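Local coordinates for hypothetical protein (PDB 2O8Q), which is of unknown function but has a cupin-like fold and binds a nickel ion through three histidines, at residues Thr57-Val63 with Phe121-Val126; Trp74-Glu80 with Arg100-His106; Phe65-Leu71 with Ala89-Gln95. One frame throughout, in Å; residues are numbered along the deposited sequence. Where two conformers were deposited one is given.

Interaction 1 (Thr57-Val63 with Phe121-Val126). With NI (nickel (II) ion), chain C.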
loop_
_atom_site.group_PDB
_atom_site.type_symbol
_atom_site.label_atom_id
_atom_site.label_comp_id
_atom_site.label_asym_id
_atom_site.label_seq_id
_atom_site.Cartn_x
_atom_site.Cartn_y
_atom_site.Cartn_z
ATOM N N THR A 57 13.091 -24.134 5.635
ATOM C CA THR A 57 14.143 -23.394 4.973
ATOM C C THR A 57 13.971 -21.897 5.242
ATOM O O THR A 57 12.894 -21.377 4.963
ATOM C CB THR A 57 14.020 -23.656 3.470
ATOM O OG1 THR A 57 14.053 -25.083 3.276
ATOM C CG2 THR A 57 15.156 -23.044 2.751
ATOM N N TRP A 58 14.989 -21.260 5.836
ATOM C CA TRP A 58 14.980 -19.807 6.022
ATOM C C TRP A 58 14.826 -19.129 4.681
ATOM O O TRP A 58 15.510 -19.455 3.711
ATOM C CB TRP A 58 16.248 -19.340 6.698
ATOM C CG TRP A 58 16.338 -19.690 8.146
ATOM C CD1 TRP A 58 17.088 -20.712 8.699
ATOM C CD2 TRP A 58 15.742 -19.005 9.266
ATOM N NE1 TRP A 58 16.959 -20.726 10.065
ATOM C CE2 TRP A 58 16.184 -19.668 10.447
ATOM C CE3 TRP A 58 14.918 -17.879 9.400
ATOM C CZ2 TRP A 58 15.784 -19.269 11.709
ATOM C CZ3 TRP A 58 14.558 -17.471 10.647
ATOM C CH2 TRP A 58 14.958 -18.176 11.784
ATOM N N HIS A 59 13.915 -18.165 4.600
ATOM C CA HIS A 59 13.651 -17.491 3.343
ATOM C C HIS A 59 13.053 -16.113 3.629
ATOM O O HIS A 59 12.740 -15.773 4.771
ATOM C CB HIS A 59 12.686 -18.317 2.454
ATOM C CG HIS A 59 11.321 -18.486 3.038
ATOM N ND1 HIS A 59 11.025 -19.501 3.926
ATOM C CD2 HIS A 59 10.178 -17.781 2.876
ATOM C CE1 HIS A 59 9.749 -19.416 4.265
ATOM N NE2 HIS A 59 9.208 -18.383 3.644
ATOM N N THR A 60 12.902 -15.338 2.558
ATOM C CA THR A 60 12.275 -14.038 2.571
ATOM C C THR A 60 11.337 -13.920 1.368
ATOM O O THR A 60 11.487 -14.613 0.367
ATOM C CB THR A 60 13.310 -12.894 2.473
ATOM O OG1 THR A 60 13.966 -12.955 1.184
ATOM C CG2 THR A 60 14.369 -13.010 3.558
ATOM N N HIS A 61 10.406 -13.004 1.488
ATOM C CA HIS A 61 9.502 -12.656 0.390
ATOM C C HIS A 61 9.633 -11.189 0.042
ATOM O O HIS A 61 9.769 -10.360 0.938
ATOM C CB HIS A 61 8.051 -12.954 0.744
ATOM C CG HIS A 61 7.838 -14.337 1.265
ATOM N ND1 HIS A 61 7.975 -15.463 0.483
ATOM C CD2 HIS A 61 7.494 -14.757 2.500
ATOM C CE1 HIS A 61 7.757 -16.538 1.237
ATOM N NE2 HIS A 61 7.473 -16.137 2.471
ATOM N N THR A 62 9.507 -10.870 -1.247
ATOM C CA THR A 62 9.596 -9.457 -1.692
ATOM C C THR A 62 8.234 -8.771 -1.570
ATOM O O THR A 62 7.578 -8.450 -2.554
ATOM C CB THR A 62 10.208 -9.316 -3.136
ATOM O OG1 THR A 62 9.294 -9.857 -4.128
ATOM C CG2 THR A 62 11.487 -9.956 -3.226
ATOM N N VAL A 63 7.772 -8.600 -0.360
ATOM C CA VAL A 63 6.471 -8.080 -0.089
ATOM C C VAL A 63 6.584 -6.768 0.638
ATOM O O VAL A 63 7.607 -6.529 1.375
ATOM C CB VAL A 63 5.636 -9.057 0.814
ATOM C CG1 VAL A 63 5.331 -10.270 0.046
ATOM C CG2 VAL A 63 6.295 -9.349 2.173
ATOM N N PHE A 121 4.663 -11.634 -5.399
ATOM C CA PHE A 121 5.995 -11.529 -4.753
ATOM C C PHE A 121 6.956 -12.676 -5.115
ATOM O O PHE A 121 6.548 -13.835 -5.452
ATOM C CB PHE A 121 5.830 -11.397 -3.259
ATOM C CG PHE A 121 5.117 -12.556 -2.615
ATOM C CD1 PHE A 121 3.741 -12.613 -2.508
ATOM C CD2 PHE A 121 5.852 -13.631 -2.130
ATOM C CE1 PHE A 121 3.117 -13.697 -1.927
ATOM C CE2 PHE A 121 5.223 -14.699 -1.552
ATOM C CZ PHE A 121 3.835 -14.724 -1.446
ATOM N N ALA A 122 8.249 -12.379 -5.063
ATOM C CA ALA A 122 9.272 -13.413 -5.219
ATOM C C ALA A 122 9.670 -13.964 -3.818
ATOM O O ALA A 122 9.391 -13.355 -2.804
ATOM C CB ALA A 122 10.513 -12.845 -5.946
ATOM N N THR A 123 10.261 -15.163 -3.814
ATOM C CA THR A 123 10.734 -15.801 -2.578
ATOM C C THR A 123 12.183 -16.190 -2.780
ATOM O O THR A 123 12.534 -16.742 -3.811
ATOM C CB THR A 123 9.854 -17.031 -2.273
ATOM O OG1 THR A 123 8.493 -16.611 -2.034
ATOM C CG2 THR A 123 10.391 -17.785 -1.043
ATOM N N SER A 124 13.027 -15.839 -1.818
ATOM C CA SER A 124 14.440 -16.163 -1.892
ATOM C C SER A 124 14.864 -16.976 -0.693
ATOM O O SER A 124 14.488 -16.665 0.412
ATOM C CB SER A 124 15.296 -14.884 -1.976
ATOM O OG SER A 124 14.817 -14.020 -3.008
ATOM N N VAL A 125 15.677 -18.010 -0.910
ATOM C CA VAL A 125 16.214 -18.795 0.193
ATOM C C VAL A 125 17.346 -17.970 0.816
ATOM O O VAL A 125 18.125 -17.353 0.074
ATOM C CB VAL A 125 16.695 -20.193 -0.307
ATOM C CG1 VAL A 125 17.373 -20.950 0.790
ATOM C CG2 VAL A 125 15.504 -21.001 -0.840
ATOM N N VAL A 126 17.455 -17.944 2.150
ATOM C CA VAL A 126 18.501 -17.153 2.805
ATOM C C VAL A 126 19.827 -17.871 2.657
ATOM O O VAL A 126 19.894 -19.074 2.927
ATOM C CB VAL A 126 18.245 -16.925 4.315
ATOM C CG1 VAL A 126 19.489 -16.325 5.021
ATOM C CG2 VAL A 126 17.038 -16.026 4.500
HETATM NI NI NI C . 7.347 -17.510 4.031
HETATM O O HOH W 1 17.936 -20.975 3.793
HETATM O O HOH W 2 13.108 -12.335 -1.222
HETATM O O HOH W 3 5.466 -16.624 4.472
HETATM O O HOH W 4 6.415 -18.945 2.729
HETATM O O HOH W 5 6.917 -18.963 5.556
#

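Interaction 2 (Trp74-Glu80 with Arg100-His106). With NI (nickel (II) ion), chain C.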
loop_
_atom_site.group_PDB
_atom_site.type_symbol
_atom_site.label_atom_id
_atom_site.label_comp_id
_atom_site.label_asym_id
_atom_site.label_seq_id
_atom_site.Cartn_x
_atom_site.Cartn_y
_atom_site.Cartn_z
ATOM N N TRP A 74 -3.082 -25.386 13.640
ATOM C CA TRP A 74 -1.988 -24.627 14.210
ATOM C C TRP A 74 -0.781 -24.680 13.299
ATOM O O TRP A 74 -0.661 -25.541 12.458
ATOM C CB TRP A 74 -1.651 -25.162 15.615
ATOM C CG TRP A 74 -1.203 -26.606 15.685
ATOM C CD1 TRP A 74 -1.957 -27.674 16.099
ATOM C CD2 TRP A 74 0.094 -27.157 15.325
ATOM N NE1 TRP A 74 -1.230 -28.840 16.011
ATOM C CE2 TRP A 74 0.024 -28.555 15.549
ATOM C CE3 TRP A 74 1.304 -26.613 14.853
ATOM C CZ2 TRP A 74 1.089 -29.396 15.277
ATOM C CZ3 TRP A 74 2.359 -27.463 14.591
ATOM C CH2 TRP A 74 2.243 -28.821 14.813
ATOM N N VAL A 75 0.079 -23.682 13.427
ATOM C CA VAL A 75 1.292 -23.622 12.617
ATOM C C VAL A 75 2.359 -22.926 13.462
ATOM O O VAL A 75 2.060 -21.992 14.212
ATOM C CB VAL A 75 1.059 -22.837 11.313
ATOM C CG1 VAL A 75 0.498 -21.419 11.577
ATOM C CG2 VAL A 75 2.309 -22.791 10.451
ATOM N N GLU A 76 3.608 -23.409 13.373
ATOM C CA GLU A 76 4.745 -22.810 14.092
ATOM C C GLU A 76 5.706 -22.230 13.050
ATOM O O GLU A 76 6.184 -22.923 12.135
ATOM C CB GLU A 76 5.450 -23.871 14.945
ATOM C CG GLU A 76 6.501 -23.308 15.875
ATOM C CD GLU A 76 7.124 -24.322 16.770
ATOM O OE1 GLU A 76 7.466 -25.410 16.263
ATOM O OE2 GLU A 76 7.263 -24.043 17.995
ATOM N N PHE A 77 5.972 -20.930 13.227
ATOM C CA PHE A 77 6.905 -20.179 12.419
ATOM C C PHE A 77 8.118 -19.852 13.264
ATOM O O PHE A 77 8.136 -19.997 14.506
ATOM C CB PHE A 77 6.258 -18.849 12.027
ATOM C CG PHE A 77 5.062 -18.987 11.101
ATOM C CD1 PHE A 77 5.176 -19.698 9.929
ATOM C CD2 PHE A 77 3.870 -18.328 11.375
ATOM C CE1 PHE A 77 4.086 -19.809 9.052
ATOM C CE2 PHE A 77 2.793 -18.394 10.484
ATOM C CZ PHE A 77 2.893 -19.125 9.340
ATOM N N GLU A 78 9.213 -19.475 12.612
ATOM C CA GLU A 78 10.382 -18.976 13.304
ATOM C C GLU A 78 10.852 -17.736 12.563
ATOM O O GLU A 78 10.908 -17.727 11.341
ATOM C CB GLU A 78 11.518 -20.007 13.394
ATOM C CG GLU A 78 12.613 -19.573 14.318
ATOM C CD GLU A 78 13.803 -20.528 14.365
ATOM O OE1 GLU A 78 13.725 -21.617 13.748
ATOM O OE2 GLU A 78 14.806 -20.181 15.037
ATOM N N TYR A 79 11.188 -16.713 13.349
ATOM C CA TYR A 79 11.571 -15.429 12.821
ATOM C C TYR A 79 12.938 -15.035 13.265
ATOM O O TYR A 79 13.340 -15.345 14.375
ATOM C CB TYR A 79 10.599 -14.329 13.261
ATOM C CG TYR A 79 9.244 -14.584 12.688
ATOM C CD1 TYR A 79 8.896 -14.229 11.349
ATOM C CD2 TYR A 79 8.234 -15.201 13.469
ATOM C CE1 TYR A 79 7.690 -14.536 10.832
ATOM C CE2 TYR A 79 7.028 -15.498 12.928
ATOM C CZ TYR A 79 6.718 -15.117 11.623
ATOM O OH TYR A 79 5.514 -15.416 11.084
ATOM N N GLU A 80 13.643 -14.309 12.409
ATOM C CA GLU A 80 14.957 -13.858 12.802
ATOM C C GLU A 80 14.818 -12.999 14.078
ATOM O O GLU A 80 15.516 -13.252 15.081
ATOM C CB GLU A 80 15.650 -13.107 11.663
ATOM C CG GLU A 80 17.155 -13.001 11.880
ATOM C CD GLU A 80 17.863 -12.156 10.876
ATOM O OE1 GLU A 80 17.213 -11.633 9.954
ATOM O OE2 GLU A 80 19.095 -12.002 11.017
ATOM N N ARG A 100 13.393 -12.379 7.491
ATOM C CA ARG A 100 13.892 -13.745 7.366
ATOM C C ARG A 100 13.097 -14.631 8.286
ATOM O O ARG A 100 12.944 -14.337 9.470
ATOM C CB ARG A 100 15.385 -13.836 7.657
ATOM C CG ARG A 100 16.252 -13.110 6.673
ATOM C CD ARG A 100 17.724 -13.314 7.064
ATOM N NE ARG A 100 18.621 -12.523 6.253
ATOM C CZ ARG A 100 18.901 -11.233 6.466
ATOM N NH1 ARG A 100 18.338 -10.554 7.470
ATOM N NH2 ARG A 100 19.745 -10.606 5.651
ATOM N N HIS A 101 12.533 -15.691 7.728
ATOM C CA HIS A 101 11.647 -16.562 8.502
ATOM C C HIS A 101 11.572 -17.952 7.902
ATOM O O HIS A 101 12.057 -18.222 6.811
ATOM C CB HIS A 101 10.246 -15.972 8.607
ATOM C CG HIS A 101 9.548 -15.925 7.292
ATOM N ND1 HIS A 101 9.914 -15.055 6.283
ATOM C CD2 HIS A 101 8.557 -16.702 6.776
ATOM C CE1 HIS A 101 9.175 -15.312 5.212
ATOM N NE2 HIS A 101 8.334 -16.288 5.491
ATOM N N ARG A 102 10.947 -18.866 8.636
ATOM C CA ARG A 102 10.721 -20.194 8.099
ATOM C C ARG A 102 9.516 -20.781 8.833
ATOM O O ARG A 102 9.123 -20.255 9.881
ATOM C CB ARG A 102 11.982 -21.068 8.226
ATOM C CG ARG A 102 12.459 -21.314 9.641
ATOM C CD ARG A 102 13.654 -22.243 9.693
ATOM N NE ARG A 102 14.195 -22.420 11.035
ATOM C CZ ARG A 102 15.132 -23.319 11.331
ATOM N NH1 ARG A 102 15.600 -24.107 10.362
ATOM N NH2 ARG A 102 15.604 -23.432 12.573
ATOM N N GLU A 103 8.936 -21.824 8.239
ATOM C CA GLU A 103 7.829 -22.561 8.866
ATOM C C GLU A 103 8.377 -23.861 9.393
ATOM O O GLU A 103 8.990 -24.612 8.645
ATOM C CB GLU A 103 6.712 -22.885 7.883
ATOM C CG GLU A 103 5.490 -23.468 8.577
ATOM C CD GLU A 103 5.093 -24.826 8.014
ATOM O OE1 GLU A 103 5.252 -25.065 6.784
ATOM O OE2 GLU A 103 4.636 -25.662 8.818
ATOM N N LEU A 104 8.191 -24.092 10.696
ATOM C CA LEU A 104 8.765 -25.269 11.340
ATOM C C LEU A 104 7.912 -26.519 11.236
ATOM O O LEU A 104 8.428 -27.618 11.056
ATOM C CB LEU A 104 9.050 -24.971 12.791
ATOM C CG LEU A 104 10.064 -23.862 13.082
ATOM C CD1 LEU A 104 10.328 -23.725 14.608
ATOM C CD2 LEU A 104 11.396 -24.154 12.380
ATOM N N ARG A 105 6.602 -26.356 11.358
ATOM C CA ARG A 105 5.681 -27.489 11.362
ATOM C C ARG A 105 4.279 -26.958 11.409
ATOM O O ARG A 105 4.066 -25.811 11.814
ATOM C CB ARG A 105 5.937 -28.404 12.584
ATOM C CG ARG A 105 6.126 -27.692 13.936
ATOM C CD ARG A 105 6.470 -28.613 15.087
ATOM N NE ARG A 105 7.681 -29.395 14.891
ATOM C CZ ARG A 105 8.914 -28.945 15.109
ATOM N NH1 ARG A 105 9.096 -27.696 15.507
ATOM N NH2 ARG A 105 9.958 -29.736 14.950
ATOM N N HIS A 106 3.313 -27.804 11.048
ATOM C CA HIS A 106 1.896 -27.430 11.131
ATOM C C HIS A 106 1.004 -28.648 11.300
ATOM O O HIS A 106 1.388 -29.778 11.036
ATOM C CB HIS A 106 1.460 -26.625 9.907
ATOM C CG HIS A 106 1.657 -27.365 8.643
ATOM N ND1 HIS A 106 2.822 -27.257 7.915
ATOM C CD2 HIS A 106 0.876 -28.265 7.987
ATOM C CE1 HIS A 106 2.744 -28.057 6.860
ATOM N NE2 HIS A 106 1.573 -28.672 6.878
HETATM NI NI NI C . 7.347 -17.510 4.031
HETATM O O HOH W 3 5.466 -16.624 4.472
HETATM O O HOH W 4 6.415 -18.945 2.729
HETATM O O HOH W 5 6.917 -18.963 5.556
#

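Interaction 3 (Phe65-Leu71 with Ala89-Gln95)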
loop_
_atom_site.group_PDB
_atom_site.type_symbol
_atom_site.label_atom_id
_atom_site.label_comp_id
_atom_site.label_asym_id
_atom_site.label_seq_id
_atom_site.Cartn_x
_atom_site.Cartn_y
_atom_site.Cartn_z
ATOM N N PHE A 65 3.354 -5.536 2.368
ATOM C CA PHE A 65 2.486 -5.909 3.440
ATOM C C PHE A 65 2.312 -7.424 3.435
ATOM O O PHE A 65 2.101 -8.018 2.365
ATOM C CB PHE A 65 1.117 -5.245 3.262
ATOM C CG PHE A 65 0.164 -5.566 4.352
ATOM C CD1 PHE A 65 0.385 -5.065 5.636
ATOM C CD2 PHE A 65 -0.893 -6.421 4.133
ATOM C CE1 PHE A 65 -0.451 -5.397 6.675
ATOM C CE2 PHE A 65 -1.746 -6.743 5.200
ATOM C CZ PHE A 65 -1.536 -6.219 6.427
ATOM N N GLN A 66 2.400 -8.031 4.612
ATOM C CA GLN A 66 2.108 -9.430 4.700
ATOM C C GLN A 66 1.532 -9.823 6.080
ATOM O O GLN A 66 2.156 -9.603 7.096
ATOM C CB GLN A 66 3.389 -10.249 4.437
ATOM C CG GLN A 66 3.121 -11.742 4.390
ATOM C CD GLN A 66 4.337 -12.504 3.857
ATOM O OE1 GLN A 66 5.464 -12.260 4.316
ATOM N NE2 GLN A 66 4.094 -13.433 2.890
ATOM N N LEU A 67 0.329 -10.411 6.064
ATOM C CA LEU A 67 -0.338 -10.822 7.302
ATOM C C LEU A 67 -0.937 -12.194 7.178
ATOM O O LEU A 67 -1.553 -12.497 6.152
ATOM C CB LEU A 67 -1.509 -9.857 7.609
ATOM C CG LEU A 67 -2.321 -10.060 8.895
ATOM C CD1 LEU A 67 -1.505 -9.939 10.193
ATOM C CD2 LEU A 67 -3.505 -9.061 8.937
ATOM N N PHE A 68 -0.777 -13.034 8.211
ATOM C CA PHE A 68 -1.439 -14.333 8.292
ATOM C C PHE A 68 -2.413 -14.311 9.460
ATOM O O PHE A 68 -2.097 -13.767 10.545
ATOM C CB PHE A 68 -0.418 -15.437 8.578
ATOM C CG PHE A 68 0.515 -15.644 7.424
ATOM C CD1 PHE A 68 0.145 -16.426 6.334
ATOM C CD2 PHE A 68 1.680 -14.928 7.336
ATOM C CE1 PHE A 68 0.974 -16.546 5.240
ATOM C CE2 PHE A 68 2.486 -15.063 6.237
ATOM C CZ PHE A 68 2.139 -15.844 5.195
ATOM N N TYR A 69 -3.578 -14.903 9.220
ATOM C CA TYR A 69 -4.604 -15.108 10.269
ATOM C C TYR A 69 -5.019 -16.568 10.235
ATOM O O TYR A 69 -5.538 -17.035 9.277
ATOM C CB TYR A 69 -5.808 -14.177 10.083
ATOM C CG TYR A 69 -6.774 -14.184 11.248
ATOM C CD1 TYR A 69 -7.730 -15.178 11.335
ATOM C CD2 TYR A 69 -6.673 -13.264 12.276
ATOM C CE1 TYR A 69 -8.595 -15.209 12.415
ATOM C CE2 TYR A 69 -7.534 -13.280 13.333
ATOM C CZ TYR A 69 -8.491 -14.256 13.416
ATOM O OH TYR A 69 -9.358 -14.292 14.503
ATOM N N VAL A 70 -4.764 -17.286 11.318
ATOM C CA VAL A 70 -5.059 -18.718 11.369
ATOM C C VAL A 70 -6.540 -18.971 11.604
ATOM O O VAL A 70 -7.139 -18.497 12.571
ATOM C CB VAL A 70 -4.206 -19.443 12.420
ATOM C CG1 VAL A 70 -4.558 -20.946 12.402
ATOM C CG2 VAL A 70 -2.728 -19.208 12.136
ATOM N N LEU A 71 -7.136 -19.759 10.689
ATOM C CA LEU A 71 -8.582 -20.048 10.723
ATOM C C LEU A 71 -8.887 -21.384 11.417
ATOM O O LEU A 71 -9.968 -21.583 11.968
ATOM C CB LEU A 71 -9.118 -20.054 9.284
ATOM C CG LEU A 71 -8.950 -18.739 8.513
ATOM C CD1 LEU A 71 -9.262 -18.954 7.023
ATOM C CD2 LEU A 71 -9.811 -17.632 9.139
ATOM N N ALA A 89 -5.886 -21.301 16.011
ATOM C CA ALA A 89 -6.995 -20.515 15.416
ATOM C C ALA A 89 -7.128 -19.175 16.152
ATOM O O ALA A 89 -7.110 -19.150 17.410
ATOM C CB ALA A 89 -8.317 -21.281 15.429
ATOM N N GLY A 90 -7.288 -18.093 15.379
ATOM C CA GLY A 90 -7.453 -16.762 15.944
ATOM C C GLY A 90 -6.135 -16.042 16.072
ATOM O O GLY A 90 -6.134 -14.871 16.359
ATOM N N GLY A 91 -5.021 -16.767 15.914
ATOM C CA GLY A 91 -3.694 -16.168 15.985
ATOM C C GLY A 91 -3.325 -15.473 14.690
ATOM O O GLY A 91 -3.738 -15.913 13.596
ATOM N N SER A 92 -2.514 -14.424 14.788
ATOM C CA SER A 92 -2.109 -13.675 13.612
ATOM C C SER A 92 -0.645 -13.362 13.679
ATOM O O SER A 92 -0.071 -13.224 14.778
ATOM C CB SER A 92 -2.910 -12.389 13.524
ATOM O OG SER A 92 -2.777 -11.561 14.667
ATOM N N ALA A 93 -0.021 -13.287 12.501
ATOM C CA ALA A 93 1.366 -12.934 12.409
ATOM C C ALA A 93 1.534 -11.918 11.298
ATOM O O ALA A 93 1.281 -12.212 10.122
ATOM C CB ALA A 93 2.262 -14.150 12.111
ATOM N N PHE A 94 1.984 -10.728 11.672
ATOM C CA PHE A 94 2.365 -9.686 10.722
ATOM C C PHE A 94 3.873 -9.867 10.459
ATOM O O PHE A 94 4.679 -9.848 11.401
ATOM C CB PHE A 94 2.083 -8.291 11.281
ATOM C CG PHE A 94 2.763 -7.186 10.509
ATOM C CD1 PHE A 94 2.308 -6.791 9.254
ATOM C CD2 PHE A 94 3.928 -6.645 10.972
ATOM C CE1 PHE A 94 2.996 -5.825 8.541
ATOM C CE2 PHE A 94 4.585 -5.692 10.223
ATOM C CZ PHE A 94 4.106 -5.310 9.045
ATOM N N GLN A 95 4.221 -10.050 9.167
ATOM C CA GLN A 95 5.583 -10.302 8.758
ATOM C C GLN A 95 6.097 -9.058 8.038
ATOM O O GLN A 95 5.683 -8.758 6.938
ATOM C CB GLN A 95 5.689 -11.477 7.840
ATOM C CG GLN A 95 5.233 -12.749 8.514
ATOM C CD GLN A 95 5.576 -14.031 7.738
ATOM O OE1 GLN A 95 5.975 -14.008 6.516
ATOM N NE2 GLN A 95 5.448 -15.168 8.429
HETATM O O HOH W 6 4.638 -6.440 5.836
#

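Interaction 1 (Thr57-Val63 with Phe121-Val126)
His-61 gives its ND1 proton to Thr-123 OG1 at 2.8 Å, and because the hydroxyl sits in the imidazole plane, at the edge of the ring, the bond fixes how the ring is turned. The other nitrogen, NE2, is thereby left to bind nickel, at 2.1 Å. Thr-123 lies alongside the histidine and points the same way; its OG1, beside its own backbone N (chi1 -63°), is the branch that reaches the ring. Phe-121 comes at the same imidazole from a face: its ring edge is turned toward that face in an offset edge-to-face pair, planes 75° apart, with CE2 3.5 Å from His-61 ND1. Val-63 CG1 packs on the phenyl at CG, also at 3.5 Å.

His-59, with CG wedged between backbone N and carbonyl carbon (chi1 64°), swings its ring toward the same ion. Its ND1 is held by Thr-57 O in the ring plane, an almost straight bond, and its NE2 binds the nickel. This is the His-X-His pair of the first cupin motif, carried on an antiparallel two-stranded ribbon; His-101 supplies the third protein ligand, and three waters fill the remaining coordination positions.

His-59, His-61, Thr-123 and Val-125 share the nickel face of the ribbon, while Thr-60 and Ser-124 form a hydrogen-bonded pair on the other. There a single water joins Thr-60 OG1 to Ser-124 OG. Further along, Thr-57 CG2 meets Val-125 CG1 at 3.6 Å, and a second water donates to the carbonyls of Trp-58 and Val-126. At the opposite end, Thr-62 is the centre of an inverse gamma turn. Its OG1 accepts a hydrogen bond from Ala-122 N at 2.9 Å and is also hydrogen-bonded to Thr-62 OG1 of the second subunit.

Interaction 2 (Trp74-Glu80 with Arg100-His106)
Glu-78 and Arg-102 face each other across an antiparallel strand pair of the cupin barrel, interrupted by a classic beta bulge in which Leu-104 and Arg-105 both oppose Glu-76. The backbone bonds mark the bulge: Glu-76 N donates to Arg-105 O, while Glu-76 O receives Leu-104 N at 2.7 Å.

Three salt bridges are spaced along the ladder. Arg-102 turns its guanidinium side-on to Glu-78, so that NE and NH2 both reach OE1, each at 2.9 Å; NE meets that oxygen from above the carboxylate plane. The extended Glu-76 side chain, CG anti to the backbone N (chi1 -171°), brings OE1 to Arg-105 NH1 in the guanidinium plane. The third, Arg-100 NH1 to Glu-80 OE1, is less certain, for Glu-80 has two conformers and the bridge is described for one.

Van der Waals contacts complete the pair. The six-membered ring of Trp-74 lies over the backbone of His-106, CZ3 coming within 3.5 Å of its CA, and the Leu-104 CD1 methyl lies near Glu-76 OE1. Behind the salt bridges, on the face with Phe-77, Tyr-79 CD1 touches His-101 CB at 3.5 Å.

On that face, too, His-101 binds nickel through NE2, its ND1 being held by Val-99 O. Farther along, His-106 ND1 donates to Glu-103 OE2 at 2.6 Å, with the oxygen in the imidazole plane.

Interaction 3 (Phe65-Leu71 with Ala89-Gln95)
Gly-90 N donates to Val-70 O at 2.8 Å, a nearly straight bond at the Val-70 end of this strand pair. Beside it Val-70 N donates to Gly-91 O. The ladder continues with Phe-68 and Ala-93 exchanging two bonds and finishes at Gln-95 N on Gln-66 O.

Tyr-69 lies above the glycines. With CG anti to the backbone N (chi1 -170°), its ring reaches across to the 89-95 segment: OH stands 3.4 Å from Gly-90 CA, and Gly-91 O sits over one face, offset toward the rim. Gly-90 has a positive phi (93°), a backbone shape that is easy for glycine, having no CB to meet the carbonyl oxygen of Ala-89. Gly-90 O in turn accepts a hydrogen bond from Arg-29 NH2 of the third subunit.

The two strands sit side by side in the larger antiparallel sheet of the cupin fold, 66-72 lying between 92-94 and 111-116. Leu-67, Tyr-69, Ser-92 and Phe-94 point to the sheet face that meets the third subunit, where Leu-67 packs on Ala-43 of that subunit. Leu-67 CD1 leans across to the Ala-93 carbonyl, 3.6 Å from its O. Phe-65 CE1 touches Phe-94 CE1 at 3.9 Å, the Phe-94 ring presenting its edge, while Phe-65 also stacks on Phe-41 of the third subunit.

Phe-68 and Ala-93 point to the other face, inside the barrel. There the Phe-68 ring, CG beside its backbone N (chi1 -68°), has the Gln-95 amide at its edge, CE2 to CD 3.6 Å. The extended Gln-66 side chain reaches Glu-114 OE2 through its NE2. A water donates to Gln-95 O at 2.8 Å and weakly accepts from Gln-66 N, bridging the two strands beyond the last ladder bond.

In the fold
Interactions 1 and 2 share the nickel site: the first brings His-59 and His-61, the second His-101, and a probable backbone bond from His-59 N to His-101 O ties them directly. Interaction 1 is a surface ribbon rich in hydroxyls and water. Interaction 2, partly buried, carries salt bridges on one face and aromatic and metal-binding side chains on the other. Interaction 3 is the buried one, largely apolar in its side chains, with one face against another subunit. Strand 66-72 leads into 74-79, and 92-94 into 101-106, so the segments of interactions 2 and 3 alternate along the chain. Both are nested within the loop that interaction 1 closes.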